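Local coordinates for fiber protein (Duck adenovirus 1, PDB 6ITX), which forms the C-terminal head of a trimeric adenovirus fiber, the part that probably attaches the virus to a receptor on its host cell, at residues A[139-144]-A[287-292]; A[94-99]-A[125-130]; A[210-215]-A[251-256]. One frame throughout, in Å; residues are numbered along the deposited sequence.

Interaction 1 of 3, residues A[139-144]-A[287-292]; sequences IQIKAT and TFFLTP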
loop_
_atom_site.group_PDB
_atom_site.type_symbol
_atom_site.label_atom_id
_atom_site.label_comp_id
_atom_site.label_asym_id
_atom_site.label_seq_id
_atom_site.Cartn_x
_atom_site.Cartn_y
_atom_site.Cartn_z
ATOM N N ILE A 139 -3.805 -10.111 5.243
ATOM C CA ILE A 139 -4.933 -11.014 5.428
ATOM C C ILE A 139 -5.019 -11.934 4.214
ATOM O O ILE A 139 -4.794 -11.505 3.073
ATOM C CB ILE A 139 -6.249 -10.247 5.657
ATOM C CG1 ILE A 139 -7.410 -11.221 5.863
ATOM C CG2 ILE A 139 -6.520 -9.300 4.520
ATOM C CD1 ILE A 139 -8.549 -10.647 6.702
ATOM N N GLN A 140 -5.305 -13.210 4.467
ATOM C CA GLN A 140 -5.410 -14.220 3.421
ATOM C C GLN A 140 -6.657 -15.038 3.698
ATOM O O GLN A 140 -6.806 -15.570 4.803
ATOM C CB GLN A 140 -4.170 -15.122 3.385
ATOM C CG GLN A 140 -4.227 -16.193 2.321
ATOM C CD GLN A 140 -2.895 -16.897 2.095
ATOM O OE1 GLN A 140 -2.162 -17.195 3.030
ATOM N NE2 GLN A 140 -2.591 -17.170 0.846
ATOM N N ILE A 141 -7.549 -15.127 2.702
ATOM C CA ILE A 141 -8.850 -15.774 2.846
ATOM C C ILE A 141 -8.977 -16.880 1.810
ATOM O O ILE A 141 -8.622 -16.683 0.643
ATOM C CB ILE A 141 -10.005 -14.762 2.693
ATOM C CG1 ILE A 141 -9.887 -13.679 3.762
ATOM C CG2 ILE A 141 -11.390 -15.468 2.767
ATOM C CD1 ILE A 141 -10.045 -14.253 5.145
ATOM N N LYS A 142 -9.490 -18.041 2.234
ATOM C CA LYS A 142 -9.797 -19.144 1.329
ATOM C C LYS A 142 -11.253 -19.539 1.499
ATOM O O LYS A 142 -11.725 -19.679 2.630
ATOM C CB LYS A 142 -8.909 -20.350 1.598
ATOM C CG LYS A 142 -9.121 -21.463 0.606
ATOM C CD LYS A 142 -8.052 -22.513 0.772
ATOM C CE LYS A 142 -8.452 -23.831 0.136
ATOM N NZ LYS A 142 -7.352 -24.823 0.402
ATOM N N ALA A 143 -11.957 -19.743 0.387
ATOM C CA ALA A 143 -13.375 -20.058 0.463
ATOM C C ALA A 143 -13.764 -21.151 -0.533
ATOM O O ALA A 143 -13.101 -21.372 -1.552
ATOM C CB ALA A 143 -14.219 -18.808 0.222
ATOM N N THR A 144 -14.864 -21.842 -0.221
ATOM C CA THR A 144 -15.457 -22.822 -1.120
ATOM C C THR A 144 -16.925 -22.494 -1.350
ATOM O O THR A 144 -17.606 -21.951 -0.476
ATOM C CB THR A 144 -15.343 -24.261 -0.577
ATOM O OG1 THR A 144 -16.054 -24.372 0.662
ATOM C CG2 THR A 144 -13.894 -24.658 -0.370
ATOM N N THR A 287 -15.241 -26.293 -5.466
ATOM C CA THR A 287 -14.833 -25.057 -6.110
ATOM C C THR A 287 -14.408 -24.051 -5.047
ATOM O O THR A 287 -15.076 -23.893 -4.016
ATOM C CB THR A 287 -15.971 -24.489 -6.941
ATOM O OG1 THR A 287 -16.398 -25.476 -7.882
ATOM C CG2 THR A 287 -15.511 -23.263 -7.678
ATOM N N PHE A 288 -13.284 -23.372 -5.305
ATOM C CA PHE A 288 -12.642 -22.548 -4.295
ATOM C C PHE A 288 -12.042 -21.291 -4.909
ATOM O O PHE A 288 -11.735 -21.230 -6.109
ATOM C CB PHE A 288 -11.533 -23.306 -3.595
ATOM C CG PHE A 288 -10.263 -23.387 -4.409
ATOM C CD1 PHE A 288 -10.187 -24.211 -5.520
ATOM C CD2 PHE A 288 -9.150 -22.638 -4.067
ATOM C CE1 PHE A 288 -9.027 -24.297 -6.266
ATOM C CE2 PHE A 288 -7.984 -22.721 -4.825
ATOM C CZ PHE A 288 -7.927 -23.555 -5.917
ATOM N N PHE A 289 -11.871 -20.283 -4.054
ATOM C CA PHE A 289 -10.992 -19.162 -4.328
ATOM C C PHE A 289 -10.070 -18.979 -3.129
ATOM O O PHE A 289 -10.362 -19.428 -2.008
ATOM C CB PHE A 289 -11.768 -17.868 -4.689
ATOM C CG PHE A 289 -12.495 -17.182 -3.524
ATOM C CD1 PHE A 289 -11.799 -16.463 -2.548
ATOM C CD2 PHE A 289 -13.879 -17.178 -3.470
ATOM C CE1 PHE A 289 -12.479 -15.808 -1.518
ATOM C CE2 PHE A 289 -14.562 -16.525 -2.450
ATOM C CZ PHE A 289 -13.870 -15.839 -1.475
ATOM N N LEU A 290 -8.921 -18.356 -3.398
ATOM C CA LEU A 290 -7.866 -18.209 -2.397
ATOM C C LEU A 290 -7.103 -16.932 -2.720
ATOM O O LEU A 290 -6.405 -16.851 -3.740
ATOM C CB LEU A 290 -6.947 -19.431 -2.386
ATOM C CG LEU A 290 -5.603 -19.309 -1.656
ATOM C CD1 LEU A 290 -5.793 -19.380 -0.157
ATOM C CD2 LEU A 290 -4.641 -20.368 -2.124
ATOM N N THR A 291 -7.274 -15.922 -1.879
ATOM C CA THR A 291 -6.517 -14.693 -2.038
ATOM C C THR A 291 -5.049 -14.940 -1.674
ATOM O O THR A 291 -4.740 -15.805 -0.843
ATOM C CB THR A 291 -7.091 -13.587 -1.143
ATOM O OG1 THR A 291 -6.535 -13.685 0.186
ATOM C CG2 THR A 291 -8.613 -13.695 -1.063
ATOM N N PRO A 292 -4.127 -14.177 -2.251
ATOM C CA PRO A 292 -2.796 -14.128 -1.690
ATOM C C PRO A 292 -2.900 -13.500 -0.317
ATOM O O PRO A 292 -4.008 -13.152 0.122
ATOM C CB PRO A 292 -2.027 -13.225 -2.670
ATOM C CG PRO A 292 -3.060 -12.249 -3.123
ATOM C CD PRO A 292 -4.354 -13.072 -3.207
#
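With chi1 of 72°, Phe289 holds its CG between its own backbone N and carbonyl carbon, which lays the ring back over Ala143 of the partner strand; Gln140, its CG anti to the backbone N (chi1 180°), extends instead toward the carbonyl of Thr291. Ala143 CB sits over one face of the Phe289 ring, offset toward the rim and 3.4 Å from CZ, a CH-pi contact. The small methyl of Ala143 lets the ring lie directly on the partner strand. Phe161, Phe278 and Ile269 continue the apolar packing round Phe289. The backbones of Ala143 and Phe289 form a hydrogen-bonded antiparallel pair, with Ala143 N 2.9 Å from Phe289 O.

Two residues along, Thr291 N bonds to Ile141 O (3.0 Å), but Ile141 N turns to the hydroxyl, Thr291 OG1 (3.1 Å). That hydroxyl in turn donates to Pro292 O. Thr291 O is taken up by the side chain of Gln140, whose NE2 lies 3.1 Å away in the carbonyl plane and also bonds to Ser202 O of the second subunit. On the face opposite Ala143 and Phe289, Leu290 CD1 packs against Lys142 CB (3.7 Å), aliphatic on aliphatic. Antiparallel pairing of this kind, in which the side chains of Gln140 and Thr291 bond alongside the backbone next to Pro292, belongs here to the beta-sandwich of the adenovirus fiber head.

Interaction 2 of 3, residues A[94-99]-A[125-130]; sequences TRIISM and YVYLTS
Tyr127 leans from its strand past Ser98 to Ile96, joining the segments 94-99 and 125-130 through its side chain. From CB, with CG anti to the backbone N (chi1 -165°), the ring is carried over toward the opposite strand. Its CD1 passes Ser98 CB at 4.1 Å, the small serine giving the ring a low neighbour to cross. CE1 then comes to 3.7 Å from Ile96 CG2, and CZ lies 3.5 Å from that same methyl. At the tip, OH lies 3.4 Å from Ile96 CG2, with CD1 of the same residue a little further off, and makes its hydrogen bond to Gly132 O of the second subunit. A tyrosine suits this place because its ring is apolar along its length and polar only at its end. Ser98 OG, by contrast, is engaged by Trp186 NE1 on the adjoining strand.

On the opposite face of the sheet Ile97, Met99, Val126 and Leu128 are apolar, with Arg95 and Ser130 at one end. The Met99 chain runs extended beyond CG and sets CE 3.6 Å from Leu128 CD1; unbranched and flexible, it can stretch along the sheet to that leucine. Ile97 CG1 lies 4.0 Å from Leu128 CB. The backbones form a regular antiparallel ladder with three hydrogen-bonded pairs: Arg95 with Ser130, Ile97 with Leu128, and Met99 with Val126. In the middle pair, Leu128 N to Ile97 O measures 2.9 Å.

The two faces therefore differ in chemistry: one is largely apolar packing within the subunit, with Arg95 and Ser130 at its end, whereas the other, through the tyrosine hydroxyl and the flank of Ile96, also meets a neighbouring subunit, so that the strand pair contributes directly to the trimer.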
loop_
_atom_site.group_PDB
_atom_site.type_symbol
_atom_site.label_atom_id
_atom_site.label_comp_id
_atom_site.label_asym_id
_atom_site.label_seq_id
_atom_site.Cartn_x
_atom_site.Cartn_y
_atom_site.Cartn_z
ATOM N N THR A 94 9.085 -4.024 17.821
ATOM C CA THR A 94 8.214 -4.645 16.832
ATOM C C THR A 94 7.470 -5.813 17.474
ATOM O O THR A 94 8.096 -6.762 17.950
ATOM C CB THR A 94 9.030 -5.104 15.628
ATOM O OG1 THR A 94 9.332 -3.968 14.805
ATOM C CG2 THR A 94 8.270 -6.130 14.810
ATOM N N ARG A 95 6.143 -5.741 17.507
ATOM C CA ARG A 95 5.314 -6.792 18.080
ATOM C C ARG A 95 4.590 -7.542 16.973
ATOM O O ARG A 95 4.328 -6.994 15.896
ATOM C CB ARG A 95 4.294 -6.223 19.075
ATOM C CG ARG A 95 4.892 -5.142 19.922
ATOM C CD ARG A 95 4.072 -4.773 21.129
ATOM N NE ARG A 95 4.769 -3.693 21.817
ATOM C CZ ARG A 95 5.341 -3.808 23.011
ATOM N NH1 ARG A 95 5.981 -2.770 23.533
ATOM N NH2 ARG A 95 5.266 -4.955 23.689
ATOM N N ILE A 96 4.268 -8.803 17.247
ATOM C CA ILE A 96 3.704 -9.694 16.246
ATOM C C ILE A 96 2.580 -10.504 16.873
ATOM O O ILE A 96 2.746 -11.063 17.961
ATOM C CB ILE A 96 4.767 -10.641 15.670
ATOM C CG1 ILE A 96 6.067 -9.887 15.357
ATOM C CG2 ILE A 96 4.211 -11.370 14.447
ATOM C CD1 ILE A 96 6.974 -10.642 14.432
ATOM N N ILE A 97 1.432 -10.557 16.194
ATOM C CA ILE A 97 0.369 -11.498 16.512
ATOM C C ILE A 97 -0.136 -12.063 15.200
ATOM O O ILE A 97 0.074 -11.493 14.129
ATOM C CB ILE A 97 -0.833 -10.896 17.296
ATOM C CG1 ILE A 97 -1.596 -9.872 16.444
ATOM C CG2 ILE A 97 -0.408 -10.352 18.660
ATOM C CD1 ILE A 97 -2.964 -9.521 16.992
ATOM N N SER A 98 -0.833 -13.185 15.297
ATOM C CA SER A 98 -1.463 -13.793 14.144
ATOM C C SER A 98 -2.780 -14.430 14.568
ATOM O O SER A 98 -2.979 -14.777 15.735
ATOM C CB SER A 98 -0.533 -14.827 13.492
ATOM O OG SER A 98 -0.493 -16.006 14.260
ATOM N N MET A 99 -3.697 -14.555 13.610
ATOM C CA MET A 99 -4.981 -15.187 13.876
ATOM C C MET A 99 -5.337 -16.128 12.740
ATOM O O MET A 99 -4.965 -15.905 11.587
ATOM C CB MET A 99 -6.077 -14.146 14.061
ATOM C CG MET A 99 -5.536 -12.832 14.581
ATOM S SD MET A 99 -6.800 -11.574 14.579
ATOM C CE MET A 99 -5.857 -10.260 15.296
ATOM N N TYR A 125 -6.114 -16.536 7.433
ATOM C CA TYR A 125 -4.888 -16.343 8.193
ATOM C C TYR A 125 -4.539 -14.864 8.197
ATOM O O TYR A 125 -4.449 -14.246 7.135
ATOM C CB TYR A 125 -3.732 -17.136 7.593
ATOM C CG TYR A 125 -2.490 -16.995 8.407
ATOM C CD1 TYR A 125 -2.485 -17.375 9.747
ATOM C CD2 TYR A 125 -1.316 -16.481 7.861
ATOM C CE1 TYR A 125 -1.336 -17.259 10.521
ATOM C CE2 TYR A 125 -0.159 -16.362 8.621
ATOM C CZ TYR A 125 -0.181 -16.756 9.952
ATOM O OH TYR A 125 0.935 -16.643 10.743
ATOM N N VAL A 126 -4.327 -14.295 9.378
ATOM C CA VAL A 126 -4.034 -12.874 9.528
ATOM C C VAL A 126 -2.714 -12.723 10.269
ATOM O O VAL A 126 -2.563 -13.231 11.384
ATOM C CB VAL A 126 -5.152 -12.137 10.284
ATOM C CG1 VAL A 126 -4.996 -10.625 10.103
ATOM C CG2 VAL A 126 -6.506 -12.613 9.817
ATOM N N TYR A 127 -1.778 -12.004 9.664
ATOM C CA TYR A 127 -0.472 -11.745 10.242
ATOM C C TYR A 127 -0.361 -10.251 10.468
ATOM O O TYR A 127 -0.373 -9.484 9.504
ATOM C CB TYR A 127 0.647 -12.233 9.320
ATOM C CG TYR A 127 2.016 -12.328 9.970
ATOM C CD1 TYR A 127 2.309 -13.348 10.892
ATOM C CD2 TYR A 127 3.022 -11.423 9.652
ATOM C CE1 TYR A 127 3.558 -13.459 11.468
ATOM C CE2 TYR A 127 4.283 -11.524 10.233
ATOM C CZ TYR A 127 4.546 -12.540 11.146
ATOM O OH TYR A 127 5.804 -12.640 11.735
ATOM N N LEU A 128 -0.247 -9.836 11.726
ATOM C CA LEU A 128 -0.169 -8.426 12.069
ATOM C C LEU A 128 1.133 -8.128 12.795
ATOM O O LEU A 128 1.480 -8.811 13.768
ATOM C CB LEU A 128 -1.355 -8.015 12.929
ATOM C CG LEU A 128 -2.702 -8.327 12.294
ATOM C CD1 LEU A 128 -3.786 -8.047 13.291
ATOM C CD2 LEU A 128 -2.908 -7.487 11.036
ATOM N N THR A 129 1.840 -7.101 12.320
ATOM C CA THR A 129 2.969 -6.516 13.021
ATOM C C THR A 129 2.632 -5.095 13.445
ATOM O O THR A 129 2.025 -4.336 12.690
ATOM C CB THR A 129 4.228 -6.495 12.151
ATOM O OG1 THR A 129 4.124 -5.448 11.175
ATOM C CG2 THR A 129 4.426 -7.835 11.470
ATOM N N SER A 130 3.027 -4.739 14.651
ATOM C CA SER A 130 2.886 -3.384 15.151
ATOM C C SER A 130 4.280 -2.789 15.221
ATOM O O SER A 130 5.123 -3.282 15.974
ATOM C CB SER A 130 2.222 -3.365 16.525
ATOM O OG SER A 130 2.315 -2.071 17.112
#

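Interaction 3 of 3, residues A[210-215]-A[251-256]; sequences LAVTGN and CTVNTG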
loop_
_atom_site.group_PDB
_atom_site.type_symbol
_atom_site.label_atom_id
_atom_site.label_comp_id
_atom_site.label_asym_id
_atom_site.label_seq_id
_atom_site.Cartn_x
_atom_site.Cartn_y
_atom_site.Cartn_z
ATOM N N LEU A 210 -21.476 -1.833 14.014
ATOM C CA LEU A 210 -21.980 -3.053 13.382
ATOM C C LEU A 210 -23.066 -3.710 14.222
ATOM O O LEU A 210 -22.998 -3.723 15.456
ATOM C CB LEU A 210 -20.867 -4.078 13.150
ATOM C CG LEU A 210 -19.673 -3.677 12.292
ATOM C CD1 LEU A 210 -18.757 -4.879 12.157
ATOM C CD2 LEU A 210 -20.089 -3.130 10.911
ATOM N N ALA A 211 -24.046 -4.291 13.543
ATOM C CA ALA A 211 -25.036 -5.108 14.224
ATOM C C ALA A 211 -24.378 -6.369 14.789
ATOM O O ALA A 211 -23.355 -6.848 14.286
ATOM C CB ALA A 211 -26.178 -5.465 13.265
ATOM N N VAL A 212 -24.981 -6.919 15.849
ATOM C CA VAL A 212 -24.488 -8.185 16.407
ATOM C C VAL A 212 -25.051 -9.416 15.694
ATOM O O VAL A 212 -24.576 -10.537 15.939
ATOM C CB VAL A 212 -24.777 -8.263 17.920
ATOM C CG1 VAL A 212 -23.867 -9.268 18.571
ATOM C CG2 VAL A 212 -24.542 -6.900 18.544
ATOM N N THR A 213 -26.014 -9.243 14.789
ATOM C CA THR A 213 -26.618 -10.356 14.073
ATOM C C THR A 213 -25.904 -10.632 12.745
ATOM O O THR A 213 -24.980 -9.922 12.322
ATOM C CB THR A 213 -28.099 -10.085 13.822
ATOM O OG1 THR A 213 -28.216 -8.930 12.978
ATOM C CG2 THR A 213 -28.859 -9.873 15.154
ATOM N N GLY A 214 -26.370 -11.679 12.061
ATOM C CA GLY A 214 -25.690 -12.205 10.894
ATOM C C GLY A 214 -25.775 -11.359 9.647
ATOM O O GLY A 214 -25.192 -11.735 8.626
ATOM N N ASN A 215 -26.501 -10.247 9.671
ATOM C CA ASN A 215 -26.502 -9.333 8.542
ATOM C C ASN A 215 -25.698 -8.073 8.860
ATOM O O ASN A 215 -26.044 -6.977 8.422
ATOM C CB ASN A 215 -27.933 -8.991 8.113
ATOM C CG ASN A 215 -28.749 -8.328 9.220
ATOM O OD1 ASN A 215 -28.372 -8.345 10.402
ATOM N ND2 ASN A 215 -29.875 -7.729 8.834
ATOM N N CYS A 251 -14.136 -0.633 13.245
ATOM C CA CYS A 251 -15.533 -0.838 13.592
ATOM C C CYS A 251 -15.693 -1.025 15.093
ATOM O O CYS A 251 -14.739 -1.329 15.823
ATOM C CB CYS A 251 -16.098 -2.063 12.891
ATOM S SG CYS A 251 -15.142 -3.496 13.402
ATOM N N THR A 252 -16.935 -0.857 15.528
ATOM C CA THR A 252 -17.372 -1.125 16.886
ATOM C C THR A 252 -18.683 -1.892 16.820
ATOM O O THR A 252 -19.512 -1.659 15.929
ATOM C CB THR A 252 -17.534 0.172 17.687
ATOM O OG1 THR A 252 -17.486 -0.144 19.078
ATOM C CG2 THR A 252 -18.856 0.866 17.378
ATOM N N VAL A 253 -18.870 -2.825 17.739
ATOM C CA VAL A 253 -20.080 -3.638 17.722
ATOM C C VAL A 253 -21.022 -3.153 18.816
ATOM O O VAL A 253 -20.596 -2.871 19.944
ATOM C CB VAL A 253 -19.747 -5.134 17.859
ATOM C CG1 VAL A 253 -20.926 -5.981 17.403
ATOM C CG2 VAL A 253 -18.524 -5.481 17.014
ATOM N N ASN A 254 -22.319 -3.112 18.480
ATOM C CA ASN A 254 -23.301 -2.309 19.210
ATOM C C ASN A 254 -23.249 -2.539 20.713
ATOM O O ASN A 254 -23.381 -1.581 21.492
ATOM C CB ASN A 254 -24.714 -2.603 18.676
ATOM C CG ASN A 254 -25.733 -1.532 19.068
ATOM O OD1 ASN A 254 -25.819 -1.132 20.238
ATOM N ND2 ASN A 254 -26.484 -1.041 18.081
ATOM N N THR A 255 -23.023 -3.783 21.143
ATOM C CA THR A 255 -23.231 -4.170 22.539
ATOM C C THR A 255 -21.977 -4.847 23.118
ATOM O O THR A 255 -22.010 -5.979 23.597
ATOM C CB THR A 255 -24.466 -5.060 22.609
ATOM O OG1 THR A 255 -24.475 -5.928 21.467
ATOM C CG2 THR A 255 -25.748 -4.216 22.603
ATOM N N GLY A 256 -20.856 -4.123 23.107
ATOM C CA GLY A 256 -19.591 -4.652 23.567
ATOM C C GLY A 256 -19.328 -4.373 25.043
ATOM O O GLY A 256 -20.075 -3.679 25.733
#
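Leu210 and Val253 form a single parallel beta bridge, their CA atoms 4.8 Å apart, in which Leu210 uses both its N-H and its carbonyl to straddle Val253: Leu210 N donates to Thr252 O at 2.7 Å, and Asn254 N donates to Leu210 O at 3.2 Å. In both bonds the donor stands almost in line with the C=O group. After Leu210 the backbone bonding between the segments stops and 210-215 runs on as a loop, though Val212 still touches Val253.

The Leu210 side chain takes chi1 of -59°, its CG anti to the carbonyl carbon, and this brings CD1 alongside Cys251, 3.9 Å from its CB and 4.1 Å from its SG. A long branched residue is apt here, since it bridges inward from the strand to Cys251, Val164 and Tyr264 while Leu177 also touches it. Val253 lies on the same face of the sheet as Leu210 and shares the contact with Leu177. Its CG1 lies 3.6 Å from Leu210 O and 3.9 Å from Val212 CG2, the two valines meeting at about a right angle. Val253, beta-branched, suits the extended end of strand 241-253. Val212 is nearer the surface than Leu210, so the apolar patch thins outward.

The pairing is that of ordinary parallel strands, here joining the short strand 208-210 to the end of strand 241-253 in the mixed beta-sheet of the fiber head.

Overall arrangement
All three contacts lie in the head domain and reach one mixed beta-sheet. Interactions 1 and 2 are neighbours, their centres 19 Å apart, because strands 118-131 and 134-144 follow each other and pair antiparallel; Gln140 O and Tyr125 N, 2.9 Å apart, probably bond where they meet. Interaction 3 stands apart, about 25 Å from interaction 1 and 24 Å from interaction 2 between centres. In sequence, interaction 2 closes first; interaction 1 then opens and joins distant parts of the chain, and interaction 3 falls within that span. Interactions 1 and 2 both touch the second subunit, whereas no other chain of the assembly touches interaction 3, so of these contacts only interactions 1 and 2 contribute to the trimer interface.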